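Local coordinates for glycosyl hydrolase, family 31/fibronectin type III domain protein (Clostridium perfringens, PDB 4LKS) that binds galactose through a calcium-containing beta-sandwich module of the CBM32 type, probably helping a family 31 glycoside hydrolase to hold its carbohydrate targets, at residues I68-D71 / K72-L76. Numbering follows the deposited sequence.
Sequences IKLD and KAYDL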
# COMPACT_ATOMS: atom_id res chain seq x y z
N ILE A 68 -0.79 -8.43 -1.66
CA ILE A 68 -2.24 -8.60 -1.69
C ILE A 68 -2.62 -9.57 -2.80
O ILE A 68 -2.19 -9.43 -3.96
CB ILE A 68 -2.96 -7.26 -1.96
CG1 ILE A 68 -2.47 -6.17 -1.00
CG2 ILE A 68 -4.49 -7.45 -1.92
CD1 ILE A 68 -2.48 -6.52 0.50
N LYS A 69 -3.42 -10.57 -2.43
CA LYS A 69 -3.99 -11.53 -3.37
C LYS A 69 -5.43 -11.14 -3.64
O LYS A 69 -6.18 -10.87 -2.71
CB LYS A 69 -3.95 -12.93 -2.76
CG LYS A 69 -4.60 -14.00 -3.63
CD LYS A 69 -4.66 -15.33 -2.88
CE LYS A 69 -5.39 -16.37 -3.69
NZ LYS A 69 -5.36 -17.70 -3.01
N LEU A 70 -5.82 -11.13 -4.92
CA LEU A 70 -7.21 -10.83 -5.31
C LEU A 70 -7.94 -12.15 -5.54
O LEU A 70 -7.30 -13.19 -5.73
CB LEU A 70 -7.23 -9.93 -6.56
CG LEU A 70 -6.59 -8.56 -6.29
CD1 LEU A 70 -5.14 -8.54 -6.73
CD2 LEU A 70 -7.36 -7.44 -6.98
N ASP A 71 -9.27 -12.12 -5.51
CA ASP A 71 -10.01 -13.38 -5.55
C ASP A 71 -9.90 -14.09 -6.91
O ASP A 71 -10.08 -15.31 -7.01
CB ASP A 71 -11.48 -13.17 -5.18
CG ASP A 71 -12.24 -12.39 -6.22
OD1 ASP A 71 -11.82 -11.26 -6.54
OD2 ASP A 71 -13.25 -12.91 -6.72
N LYS A 72 -9.58 -13.32 -7.95
CA LYS A 72 -9.30 -13.83 -9.28
C LYS A 72 -8.37 -12.80 -9.90
O LYS A 72 -8.07 -11.78 -9.28
CB LYS A 72 -10.59 -13.96 -10.10
CG LYS A 72 -11.38 -12.67 -10.21
CD LYS A 72 -12.61 -12.84 -11.11
CE LYS A 72 -13.52 -11.63 -11.00
NZ LYS A 72 -14.19 -11.31 -12.29
N ALA A 73 -7.89 -13.07 -11.11
CA ALA A 73 -7.11 -12.07 -11.84
C ALA A 73 -8.00 -10.92 -12.29
O ALA A 73 -9.13 -11.15 -12.75
CB ALA A 73 -6.40 -12.69 -13.03
N TYR A 74 -7.49 -9.70 -12.17
CA TYR A 74 -8.17 -8.51 -12.66
C TYR A 74 -7.24 -7.72 -13.56
O TYR A 74 -6.02 -7.68 -13.34
CB TYR A 74 -8.58 -7.59 -11.51
CG TYR A 74 -9.70 -8.12 -10.65
CD1 TYR A 74 -9.43 -8.97 -9.58
CD2 TYR A 74 -11.02 -7.76 -10.89
CE1 TYR A 74 -10.45 -9.46 -8.78
CE2 TYR A 74 -12.05 -8.24 -10.10
CZ TYR A 74 -11.75 -9.08 -9.04
OH TYR A 74 -12.78 -9.56 -8.25
N ASP A 75 -7.81 -7.02 -14.53
CA ASP A 75 -7.07 -6.02 -15.29
C ASP A 75 -7.02 -4.77 -14.42
O ASP A 75 -8.01 -4.04 -14.31
CB ASP A 75 -7.78 -5.70 -16.61
CG ASP A 75 -7.81 -6.88 -17.57
OD1 ASP A 75 -7.05 -7.86 -17.37
OD2 ASP A 75 -8.59 -6.82 -18.54
N LEU A 76 -5.87 -4.57 -13.76
CA LEU A 76 -5.72 -3.47 -12.80
C LEU A 76 -5.08 -2.25 -13.43
O LEU A 76 -4.15 -2.38 -14.23
CB LEU A 76 -4.82 -3.89 -11.63
CG LEU A 76 -5.30 -5.02 -10.72
CD1 LEU A 76 -4.23 -5.33 -9.68
CD2 LEU A 76 -6.59 -4.64 -10.02
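Asp71 and Tyr74 join their side chains across the corner where the chain passes from one strand to the next. The one hydrogen bond between 68-71 and 72-76 runs from Tyr74 OH to Asp71 OD1, 2.6 Å long. OD1 lies at the edge of the ring, in its plane, and accepts through its syn lone pair. The carboxylate is turned 46° from the ring plane. Asp71 CG sits between its own backbone N and carbonyl carbon (chi1 69°), which brings OD1 round to the phenol. The bond closes the turn with side chains and holds the ring's hydroxyl end.

A second group of contacts is apolar. Leu70 CD2 approaches the ring obliquely, 3.7 Å from Tyr74 CD1. The same methyl is 4.2 Å from Leu76 CD2.

Leu70 CB also packs against a polar atom, Lys72 O, at 3.4 Å; this carbonyl oxygen is buried here and has no hydrogen-bond partner in the model.

The corner links strand 64-70 of the five-stranded sheet to strand 73-82 of the four-stranded sheet, the two layers of the beta-sandwich. Leu70 and Tyr74 both touch Leu21. Phe164 of strand 158-166 touches both Leu70 and Leu76, and Phe133 of strand 129-138 touches Leu76.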